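PDB 4XHC: alpha-L-rhamnosidase from Klebsiella oxytoca, which hydrolyses the glycosidic bonds of terminal alpha-L-rhamnose residues in rhamnosides as a two-domain member of glycoside hydrolase family 78. Local coordinates for residues F71-A75 with T131-E137; D93-F99 with F173-E179; A325-W329 with L385-E390. All blocks are in the same frame, centred on the assembly; numbering follows the deposited sequence.

Contact 1 of 3, residues F71-A75 with T131-E137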
loop_
_atom_site.group_PDB
_atom_site.type_symbol
_atom_site.label_atom_id
_atom_site.label_comp_id
_atom_site.label_asym_id
_atom_site.label_seq_id
_atom_site.Cartn_x
_atom_site.Cartn_y
_atom_site.Cartn_z
ATOM N N PHE A 71 -5.130 -25.716 12.681
ATOM C CA PHE A 71 -3.830 -25.034 12.696
ATOM C C PHE A 71 -3.682 -24.074 13.872
ATOM O O PHE A 71 -3.100 -22.997 13.730
ATOM C CB PHE A 71 -3.584 -24.270 11.388
ATOM C CG PHE A 71 -3.744 -25.110 10.149
ATOM C CD1 PHE A 71 -2.979 -26.257 9.964
ATOM C CD2 PHE A 71 -4.654 -24.751 9.160
ATOM C CE1 PHE A 71 -3.128 -27.031 8.828
ATOM C CE2 PHE A 71 -4.806 -25.527 8.022
ATOM C CZ PHE A 71 -4.041 -26.669 7.857
ATOM N N GLY A 72 -4.228 -24.456 15.024
ATOM C CA GLY A 72 -4.007 -23.728 16.273
ATOM C C GLY A 72 -4.854 -22.500 16.577
ATOM O O GLY A 72 -4.556 -21.785 17.534
ATOM N N TRP A 73 -5.905 -22.244 15.797
ATOM C CA TRP A 73 -6.727 -21.048 15.992
ATOM C C TRP A 73 -8.221 -21.323 15.830
ATOM O O TRP A 73 -8.632 -21.968 14.873
ATOM C CB TRP A 73 -6.278 -19.942 15.030
ATOM C CG TRP A 73 -4.885 -19.449 15.308
ATOM C CD1 TRP A 73 -3.738 -19.889 14.727
ATOM C CD2 TRP A 73 -4.492 -18.439 16.254
ATOM N NE1 TRP A 73 -2.654 -19.221 15.243
ATOM C CE2 TRP A 73 -3.089 -18.329 16.188
ATOM C CE3 TRP A 73 -5.190 -17.618 17.154
ATOM C CZ2 TRP A 73 -2.365 -17.422 16.982
ATOM C CZ3 TRP A 73 -4.466 -16.715 17.950
ATOM C CH2 TRP A 73 -3.070 -16.625 17.852
ATOM N N ARG A 74 -9.018 -20.811 16.768
ATOM C CA ARG A 74 -10.473 -20.997 16.785
ATOM C C ARG A 74 -11.195 -19.654 16.702
ATOM O O ARG A 74 -10.805 -18.696 17.365
ATOM C CB ARG A 74 -10.890 -21.710 18.078
ATOM C CG ARG A 74 -12.346 -22.177 18.123
ATOM C CD ARG A 74 -12.736 -22.719 19.498
ATOM N NE ARG A 74 -12.835 -21.642 20.496
ATOM C CZ ARG A 74 -12.009 -21.442 21.530
ATOM N NH1 ARG A 74 -10.981 -22.250 21.768
ATOM N NH2 ARG A 74 -12.224 -20.415 22.345
ATOM N N ALA A 75 -12.261 -19.603 15.905
ATOM C CA ALA A 75 -13.097 -18.408 15.771
ATOM C C ALA A 75 -14.287 -18.451 16.738
ATOM O O ALA A 75 -14.889 -19.508 16.940
ATOM C CB ALA A 75 -13.597 -18.270 14.340
ATOM N N THR A 131 -7.341 -19.522 5.540
ATOM C CA THR A 131 -7.620 -20.071 6.875
ATOM C C THR A 131 -7.540 -18.979 7.934
ATOM O O THR A 131 -6.974 -17.915 7.700
ATOM C CB THR A 131 -6.627 -21.175 7.270
ATOM O OG1 THR A 131 -5.284 -20.650 7.316
ATOM C CG2 THR A 131 -6.691 -22.303 6.283
ATOM N N LEU A 132 -8.092 -19.249 9.110
ATOM C CA LEU A 132 -8.006 -18.296 10.201
ATOM C C LEU A 132 -6.552 -18.052 10.590
ATOM O O LEU A 132 -6.172 -16.924 10.890
ATOM C CB LEU A 132 -8.799 -18.783 11.409
ATOM C CG LEU A 132 -8.893 -17.819 12.598
ATOM C CD1 LEU A 132 -9.490 -16.483 12.181
ATOM C CD2 LEU A 132 -9.699 -18.452 13.726
ATOM N N SER A 133 -5.731 -19.092 10.560
ATOM C CA SER A 133 -4.335 -18.954 10.973
ATOM C C SER A 133 -3.571 -17.882 10.167
ATOM O O SER A 133 -2.643 -17.269 10.684
ATOM C CB SER A 133 -3.602 -20.318 10.948
ATOM O OG SER A 133 -3.436 -20.842 9.631
ATOM N N GLU A 134 -3.970 -17.640 8.921
ATOM C CA GLU A 134 -3.269 -16.671 8.072
ATOM C C GLU A 134 -3.461 -15.211 8.477
ATOM O O GLU A 134 -2.674 -14.350 8.074
ATOM C CB GLU A 134 -3.668 -16.860 6.613
ATOM C CG GLU A 134 -3.220 -18.194 6.034
ATOM C CD GLU A 134 -3.823 -18.481 4.675
ATOM O OE1 GLU A 134 -3.580 -17.689 3.722
ATOM O OE2 GLU A 134 -4.538 -19.507 4.582
ATOM N N VAL A 135 -4.489 -14.923 9.267
ATOM C CA VAL A 135 -4.671 -13.575 9.798
ATOM C C VAL A 135 -4.308 -13.461 11.293
ATOM O O VAL A 135 -4.527 -12.418 11.909
ATOM C CB VAL A 135 -6.106 -13.048 9.524
ATOM C CG1 VAL A 135 -6.393 -13.049 8.024
ATOM C CG2 VAL A 135 -7.169 -13.855 10.269
ATOM N N CYS A 136 -3.755 -14.531 11.860
ATOM C CA CYS A 136 -3.309 -14.549 13.261
ATOM C C CYS A 136 -1.809 -14.719 13.432
ATOM O O CYS A 136 -1.241 -14.217 14.384
ATOM C CB CYS A 136 -3.999 -15.670 14.016
ATOM S SG CYS A 136 -5.786 -15.549 13.885
ATOM N N GLU A 137 -1.168 -15.449 12.526
ATOM C CA GLU A 137 0.281 -15.609 12.563
ATOM C C GLU A 137 0.895 -14.469 11.749
ATOM O O GLU A 137 0.405 -14.143 10.662
ATOM C CB GLU A 137 0.704 -16.958 11.977
ATOM C CG GLU A 137 -0.111 -18.165 12.437
ATOM C CD GLU A 137 0.478 -18.907 13.614
ATOM O OE1 GLU A 137 1.214 -18.303 14.422
ATOM O OE2 GLU A 137 0.185 -20.117 13.730
#
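Trp73 meets Cys136, Ser133, Leu132 and Glu137 where strand 73-79, an outermost strand of the six-stranded antiparallel sheet in the N-terminal beta domain, is packed by the loop that joins strands 122-129 and 153-158. The main aromatic contact is a CH-pi interaction: Cys136 CB sits 3.6 Å from the centroid of the six-membered ring of Trp73, over its centre. The sulfur shares that face, with Cys136 SG 4.2 Å from the same centroid, a Cys sulfur-aromatic contact. With CG anti to the carbonyl carbon (chi1 -65°), the Trp73 indole is placed where one face meets Cys136 and CD1 meets Ser133 CB. On the strand side, Ala63 and Ala65 of strand 59-65 also touch Trp73.

Apolar contact continues through one branch of Leu132. Its CD2 reaches Trp73 CB and Ala75 CB, 4.0 Å from each, and lies against the backbone between Arg74 and Ala75. Phe71, in the turn before the strand, offers its ring edge to the methyl of Thr131, CE2 to CG2 at 4.1 Å, while its CB lies near Ser133 OG.

Polar contacts mostly shape the loop itself. Thr131 OG1 and Ser133 OG are hydrogen-bonded at 3.0 Å, and Thr131 N donates to Glu134 OE2, which it meets from above the carboxylate plane. Glu134 also forms a salt bridge with Lys240. Ser133 O accepts two backbone bonds, from Cys136 N and Glu137 N, closing the turn that ends at Glu137. Across the contact there is one weak hydrogen bond: Trp73 NE1 to Glu137 OE2, 3.3 Å, in the ring plane with the carboxylate turned 82° from it.

Contact 2 of 3, residues D93-F99 with F173-E179; sequences DSVIIDF and FRYLKVE
Asp98 and Arg174 form a salt bridge at one end of the paired strands 94-99 and 175-179. Arg174 grips the carboxylate side-on: NE reaches Asp98 OD1 at 2.9 Å, and NH2 meets the syn lone pair of Asp98 OD2 at 3.1 Å. The two flat groups are nearly coplanar, and the arginine chain runs extended from CG to NE. Tyr175 lies alongside, its CE1 3.5 Å from Asp98 CG and its OH over one guanidinium face.

Val95, Ile97, Leu176 and Val178 make the apolar face of the sheet, Val95 and Val178 side by side. From before the corner at Arg174, Phe173 directs its edge onto the face of Phe99 in a T-shaped pair, planes at 89° and centroids 5.2 Å apart, while Leu176 CB meets Phe99 CE1.

Backbone bonds set this register. Val95 with Val178 and Ile97 with Leu176 are hydrogen-bonded pairs, each joined both ways, with Ile97 N to Leu176 O the shortest at 2.8 Å. Phe99 N bonds Arg174 O at the corner.

In the second shell, Gly100 N donates to Asp98 OD1 and Asp502 takes Arg174 NH1. Val196 of strand 187-200 touches both phenylalanines. On the far side of the strand, Arg174 and Tyr175 both face Gly129 of strand 122-129, a classic beta bulge. The antiparallel pairing itself forms the middle of the six-stranded sheet of the N-terminal beta domain.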
loop_
_atom_site.group_PDB
_atom_site.type_symbol
_atom_site.label_atom_id
_atom_site.label_comp_id
_atom_site.label_asym_id
_atom_site.label_seq_id
_atom_site.Cartn_x
_atom_site.Cartn_y
_atom_site.Cartn_z
ATOM N N ASP A 93 -7.176 -0.204 17.096
ATOM C CA ASP A 93 -8.347 -1.083 17.040
ATOM C C ASP A 93 -8.288 -1.955 15.801
ATOM O O ASP A 93 -7.817 -1.519 14.759
ATOM C CB ASP A 93 -9.648 -0.278 17.043
ATOM C CG ASP A 93 -9.942 0.372 18.394
ATOM O OD1 ASP A 93 -9.337 -0.033 19.413
ATOM O OD2 ASP A 93 -10.791 1.291 18.434
ATOM N N SER A 94 -8.740 -3.196 15.921
ATOM C CA SER A 94 -8.749 -4.121 14.782
ATOM C C SER A 94 -9.827 -5.201 14.920
ATOM O O SER A 94 -10.204 -5.570 16.022
ATOM C CB SER A 94 -7.376 -4.779 14.610
ATOM O OG SER A 94 -7.231 -5.889 15.461
ATOM N N VAL A 95 -10.315 -5.698 13.791
ATOM C CA VAL A 95 -11.340 -6.731 13.798
ATOM C C VAL A 95 -11.018 -7.795 12.777
ATOM O O VAL A 95 -10.196 -7.569 11.889
ATOM C CB VAL A 95 -12.714 -6.146 13.459
ATOM C CG1 VAL A 95 -13.180 -5.244 14.587
ATOM C CG2 VAL A 95 -12.664 -5.380 12.139
ATOM N N ILE A 96 -11.656 -8.955 12.913
ATOM C CA ILE A 96 -11.582 -9.994 11.889
ATOM C C ILE A 96 -12.972 -10.270 11.326
ATOM O O ILE A 96 -13.889 -10.614 12.073
ATOM C CB ILE A 96 -11.001 -11.299 12.433
ATOM C CG1 ILE A 96 -9.565 -11.076 12.917
ATOM C CG2 ILE A 96 -11.035 -12.360 11.338
ATOM C CD1 ILE A 96 -8.997 -12.235 13.706
ATOM N N ILE A 97 -13.104 -10.108 10.009
ATOM C CA ILE A 97 -14.354 -10.330 9.293
ATOM C C ILE A 97 -14.379 -11.733 8.671
ATOM O O ILE A 97 -13.522 -12.076 7.841
ATOM C CB ILE A 97 -14.537 -9.302 8.150
ATOM C CG1 ILE A 97 -14.284 -7.859 8.615
ATOM C CG2 ILE A 97 -15.927 -9.416 7.539
ATOM C CD1 ILE A 97 -15.326 -7.307 9.544
ATOM N N ASP A 98 -15.346 -12.550 9.086
ATOM C CA ASP A 98 -15.568 -13.871 8.490
ATOM C C ASP A 98 -16.527 -13.710 7.330
ATOM O O ASP A 98 -17.665 -13.297 7.540
ATOM C CB ASP A 98 -16.168 -14.828 9.530
ATOM C CG ASP A 98 -16.295 -16.262 9.028
ATOM O OD1 ASP A 98 -16.018 -16.551 7.840
ATOM O OD2 ASP A 98 -16.683 -17.118 9.847
ATOM N N PHE A 99 -16.071 -14.038 6.117
ATOM C CA PHE A 99 -16.935 -13.970 4.929
ATOM C C PHE A 99 -17.814 -15.207 4.735
ATOM O O PHE A 99 -18.733 -15.181 3.926
ATOM C CB PHE A 99 -16.133 -13.669 3.659
ATOM C CG PHE A 99 -15.882 -12.204 3.444
ATOM C CD1 PHE A 99 -14.959 -11.521 4.221
ATOM C CD2 PHE A 99 -16.584 -11.496 2.485
ATOM C CE1 PHE A 99 -14.732 -10.161 4.033
ATOM C CE2 PHE A 99 -16.361 -10.137 2.287
ATOM C CZ PHE A 99 -15.431 -9.471 3.060
ATOM N N PHE A 173 -9.642 -15.501 -0.361
ATOM C CA PHE A 173 -9.741 -15.497 1.091
ATOM C C PHE A 173 -11.094 -15.920 1.632
ATOM O O PHE A 173 -12.097 -15.909 0.931
ATOM C CB PHE A 173 -9.427 -14.092 1.624
ATOM C CG PHE A 173 -10.407 -13.039 1.180
ATOM C CD1 PHE A 173 -10.308 -12.470 -0.082
ATOM C CD2 PHE A 173 -11.430 -12.624 2.016
ATOM C CE1 PHE A 173 -11.211 -11.506 -0.505
ATOM C CE2 PHE A 173 -12.331 -11.661 1.601
ATOM C CZ PHE A 173 -12.221 -11.100 0.341
ATOM N N ARG A 174 -11.089 -16.288 2.906
ATOM C CA ARG A 174 -12.299 -16.344 3.701
ATOM C C ARG A 174 -12.321 -15.275 4.818
ATOM O O ARG A 174 -13.368 -14.676 5.083
ATOM C CB ARG A 174 -12.471 -17.725 4.307
ATOM C CG ARG A 174 -13.641 -17.745 5.263
ATOM C CD ARG A 174 -14.122 -19.125 5.616
ATOM N NE ARG A 174 -15.054 -19.017 6.729
ATOM C CZ ARG A 174 -15.730 -20.030 7.243
ATOM N NH1 ARG A 174 -15.607 -21.249 6.739
ATOM N NH2 ARG A 174 -16.540 -19.811 8.260
ATOM N N TYR A 175 -11.183 -15.064 5.484
ATOM C CA TYR A 175 -11.096 -14.094 6.579
ATOM C C TYR A 175 -10.354 -12.846 6.134
ATOM O O TYR A 175 -9.437 -12.917 5.304
ATOM C CB TYR A 175 -10.419 -14.702 7.813
ATOM C CG TYR A 175 -11.129 -15.927 8.311
ATOM C CD1 TYR A 175 -12.212 -15.834 9.181
ATOM C CD2 TYR A 175 -10.738 -17.190 7.882
ATOM C CE1 TYR A 175 -12.875 -16.971 9.622
ATOM C CE2 TYR A 175 -11.395 -18.331 8.309
ATOM C CZ TYR A 175 -12.455 -18.216 9.179
ATOM O OH TYR A 175 -13.082 -19.362 9.581
ATOM N N LEU A 176 -10.771 -11.713 6.697
ATOM C CA LEU A 176 -10.161 -10.421 6.443
ATOM C C LEU A 176 -9.923 -9.703 7.771
ATOM O O LEU A 176 -10.860 -9.414 8.497
ATOM C CB LEU A 176 -11.075 -9.571 5.559
ATOM C CG LEU A 176 -10.739 -8.077 5.496
ATOM C CD1 LEU A 176 -9.344 -7.869 4.925
ATOM C CD2 LEU A 176 -11.765 -7.320 4.674
ATOM N N LYS A 177 -8.667 -9.401 8.071
ATOM C CA LYS A 177 -8.340 -8.610 9.242
ATOM C C LYS A 177 -8.213 -7.167 8.830
ATOM O O LYS A 177 -7.554 -6.868 7.844
ATOM C CB LYS A 177 -7.024 -9.065 9.846
ATOM C CG LYS A 177 -6.607 -8.293 11.087
ATOM C CD LYS A 177 -5.493 -9.022 11.818
ATOM C CE LYS A 177 -4.900 -8.152 12.903
ATOM N NZ LYS A 177 -3.742 -8.837 13.525
ATOM N N VAL A 178 -8.839 -6.284 9.598
ATOM C CA VAL A 178 -8.807 -4.848 9.348
ATOM C C VAL A 178 -8.294 -4.146 10.600
ATOM O O VAL A 178 -8.900 -4.234 11.665
ATOM C CB VAL A 178 -10.208 -4.306 9.024
ATOM C CG1 VAL A 178 -10.156 -2.812 8.737
ATOM C CG2 VAL A 178 -10.798 -5.057 7.847
ATOM N N GLU A 179 -7.186 -3.435 10.441
ATOM C CA GLU A 179 -6.506 -2.784 11.538
ATOM C C GLU A 179 -6.411 -1.283 11.268
ATOM O O GLU A 179 -5.984 -0.861 10.202
ATOM C CB GLU A 179 -5.118 -3.387 11.654
ATOM C CG GLU A 179 -4.343 -3.044 12.916
ATOM C CD GLU A 179 -3.147 -3.967 13.137
ATOM O OE1 GLU A 179 -2.857 -4.851 12.262
ATOM O OE2 GLU A 179 -2.488 -3.794 14.190
#

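Contact 3 of 3, residues A325-W329 with L385-E390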
loop_
_atom_site.group_PDB
_atom_site.type_symbol
_atom_site.label_atom_id
_atom_site.label_comp_id
_atom_site.label_asym_id
_atom_site.label_seq_id
_atom_site.Cartn_x
_atom_site.Cartn_y
_atom_site.Cartn_z
ATOM N N ALA A 325 -7.746 -32.426 -32.201
ATOM C CA ALA A 325 -6.876 -33.551 -31.888
ATOM C C ALA A 325 -5.913 -33.832 -33.033
ATOM O O ALA A 325 -4.751 -34.142 -32.796
ATOM C CB ALA A 325 -7.695 -34.785 -31.557
ATOM N N ARG A 326 -6.391 -33.720 -34.268
ATOM C CA ARG A 326 -5.521 -33.870 -35.433
ATOM C C ARG A 326 -4.480 -32.753 -35.516
ATOM O O ARG A 326 -3.336 -33.006 -35.852
ATOM C CB ARG A 326 -6.343 -33.915 -36.731
ATOM C CG ARG A 326 -5.516 -33.935 -38.017
ATOM C CD ARG A 326 -6.404 -34.020 -39.247
ATOM N NE ARG A 326 -7.001 -35.351 -39.379
ATOM C CZ ARG A 326 -8.279 -35.673 -39.136
ATOM N NH1 ARG A 326 -9.176 -34.766 -38.738
ATOM N NH2 ARG A 326 -8.665 -36.939 -39.304
ATOM N N GLU A 327 -4.877 -31.520 -35.230
ATOM C CA GLU A 327 -3.951 -30.390 -35.327
ATOM C C GLU A 327 -2.840 -30.473 -34.270
ATOM O O GLU A 327 -1.684 -30.159 -34.546
ATOM C CB GLU A 327 -4.715 -29.060 -35.220
ATOM C CG GLU A 327 -3.891 -27.848 -35.651
ATOM C CD GLU A 327 -4.713 -26.584 -35.861
ATOM O OE1 GLU A 327 -5.269 -26.046 -34.873
ATOM O OE2 GLU A 327 -4.773 -26.104 -37.015
ATOM N N LEU A 328 -3.192 -30.929 -33.074
ATOM C CA LEU A 328 -2.251 -30.959 -31.966
ATOM C C LEU A 328 -1.513 -32.284 -31.779
ATOM O O LEU A 328 -0.641 -32.379 -30.911
ATOM C CB LEU A 328 -2.978 -30.585 -30.666
ATOM C CG LEU A 328 -3.495 -29.142 -30.598
ATOM C CD1 LEU A 328 -4.043 -28.836 -29.213
ATOM C CD2 LEU A 328 -2.404 -28.144 -30.962
ATOM N N TRP A 329 -1.855 -33.298 -32.573
ATOM C CA TRP A 329 -1.201 -34.606 -32.474
ATOM C C TRP A 329 0.333 -34.521 -32.592
ATOM O O TRP A 329 1.035 -35.112 -31.778
ATOM C CB TRP A 329 -1.796 -35.590 -33.490
ATOM C CG TRP A 329 -0.908 -36.757 -33.831
ATOM C CD1 TRP A 329 -0.370 -37.044 -35.049
ATOM C CD2 TRP A 329 -0.457 -37.784 -32.938
ATOM N NE1 TRP A 329 0.390 -38.183 -34.970
ATOM C CE2 TRP A 329 0.352 -38.657 -33.686
ATOM C CE3 TRP A 329 -0.655 -38.042 -31.577
ATOM C CZ2 TRP A 329 0.959 -39.777 -33.125
ATOM C CZ3 TRP A 329 -0.044 -39.150 -31.018
ATOM C CH2 TRP A 329 0.754 -40.005 -31.793
ATOM N N LEU A 385 -4.141 -42.647 -29.885
ATOM C CA LEU A 385 -4.191 -41.480 -30.764
ATOM C C LEU A 385 -3.572 -41.796 -32.123
ATOM O O LEU A 385 -4.122 -41.429 -33.166
ATOM C CB LEU A 385 -3.473 -40.285 -30.131
ATOM C CG LEU A 385 -4.176 -39.604 -28.953
ATOM C CD1 LEU A 385 -3.235 -38.624 -28.270
ATOM C CD2 LEU A 385 -5.441 -38.889 -29.401
ATOM N N ALA A 386 -2.430 -42.477 -32.110
ATOM C CA ALA A 386 -1.748 -42.854 -33.351
ATOM C C ALA A 386 -2.630 -43.703 -34.262
ATOM O O ALA A 386 -2.619 -43.510 -35.467
ATOM C CB ALA A 386 -0.445 -43.581 -33.051
ATOM N N GLU A 387 -3.394 -44.628 -33.682
ATOM C CA GLU A 387 -4.319 -45.466 -34.454
ATOM C C GLU A 387 -5.235 -44.622 -35.362
ATOM O O GLU A 387 -5.543 -45.036 -36.475
ATOM C CB GLU A 387 -5.143 -46.393 -33.529
ATOM C CG GLU A 387 -4.571 -47.815 -33.360
ATOM C CD GLU A 387 -4.938 -48.502 -32.031
ATOM O OE1 GLU A 387 -6.036 -48.250 -31.490
ATOM O OE2 GLU A 387 -4.125 -49.314 -31.517
ATOM N N ARG A 388 -5.636 -43.433 -34.906
ATOM C CA ARG A 388 -6.484 -42.524 -35.696
ATOM C C ARG A 388 -5.719 -41.625 -36.665
ATOM O O ARG A 388 -6.144 -41.445 -37.793
ATOM C CB ARG A 388 -7.292 -41.606 -34.783
ATOM C CG ARG A 388 -8.188 -42.311 -33.787
ATOM C CD ARG A 388 -8.721 -41.301 -32.778
ATOM N NE ARG A 388 -9.713 -41.888 -31.882
ATOM C CZ ARG A 388 -10.962 -42.195 -32.227
ATOM N NH1 ARG A 388 -11.406 -41.975 -33.467
ATOM N NH2 ARG A 388 -11.773 -42.730 -31.324
ATOM N N PHE A 389 -4.616 -41.031 -36.219
ATOM C CA PHE A 389 -3.939 -39.980 -36.990
ATOM C C PHE A 389 -2.617 -40.381 -37.651
ATOM O O PHE A 389 -2.123 -39.649 -38.507
ATOM C CB PHE A 389 -3.701 -38.768 -36.094
ATOM C CG PHE A 389 -4.933 -38.299 -35.377
ATOM C CD1 PHE A 389 -6.052 -37.896 -36.089
ATOM C CD2 PHE A 389 -4.972 -38.256 -33.994
ATOM C CE1 PHE A 389 -7.188 -37.460 -35.433
ATOM C CE2 PHE A 389 -6.106 -37.821 -33.331
ATOM C CZ PHE A 389 -7.216 -37.422 -34.051
ATOM N N GLU A 390 -2.053 -41.530 -37.269
ATOM C CA GLU A 390 -0.784 -42.011 -37.838
ATOM C C GLU A 390 -0.617 -43.530 -37.604
ATOM O O GLU A 390 0.235 -43.948 -36.821
ATOM C CB GLU A 390 0.392 -41.215 -37.240
ATOM C CG GLU A 390 1.677 -41.248 -38.067
ATOM C CD GLU A 390 2.760 -40.317 -37.537
ATOM O OE1 GLU A 390 2.430 -39.318 -36.875
ATOM O OE2 GLU A 390 3.955 -40.574 -37.768
#
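Trp329 fills the close-packed half of this contact, its indole set against the last turn of helix 368-389. The six-membered ring lies beside Leu385, with CZ3 3.7 Å from Leu385 CB, and its far end reaches Ala386 CB from CH2 at 4.0 Å. Phe389 CB covers the five-membered ring, 4.2 Å from its centroid in a CH-pi contact. Having CG anti to the backbone N (chi1 159°) sends the indole across to the neighbouring helix. At the ring edge, Trp329 NE1 donates to Glu390 OE1 at 3.0 Å, nearly in the indole plane; the oxygen is met on its anti side, and the carboxylate stands 86° to the ring. The same oxygen takes part in a salt bridge with Arg333, one turn further along helix 322-340, so OE1 is held from two sources, the indole N-H and the Arg333 guanidinium.

Both helices belong to the mainly helical catalytic domain, whose six-hairpin family fold is an (alpha/alpha)6 barrel. The short segments run at 106° to each other with axes 10.8 Å apart, a separation bridged by the large aromatic side chains. Leu316 of helix 302-319 touches Ala325, and Val309 of that helix touches Leu385.

Phe389 links this buried half to the looser side. Its ring presses CZ on Ala325 CB at 3.7 Å, and one face receives Arg326 CA while Arg388 CB covers the opposite one. Toward solvent, the contact thins to the exposed Arg326: its CB approaches Phe389 CE1 at 3.9 Å, its chain bends at chi3, and Phe389 CE1 comes over one face of the guanidinium, toward its rim, the two planes roughly perpendicular.

Contacts 1 and 2 adjoin in the N-terminal beta domain, their centres 11 Å apart, and their segments alternate along the chain. They meet where the loop 131-137 lies against strand 175-182: Leu132 N is 3.5 Å from Tyr175 CE2, and Val135 O is 3.5 Å from Lys177 CD. Contact 3 belongs to the helical domain, on the opposite side of the chain's centre, about 50 Å from contact 1 and 52 Å from contact 2 between centres. The rhamnose pocket, with Asp237, Asp242, Glu506 and Trp361 among its residues, includes none of the contact residues. Lys240, partner of contact 1, precedes pocket residue Arg241 in sequence, and Asp502, partner of contact 2, lies four residues before Glu506.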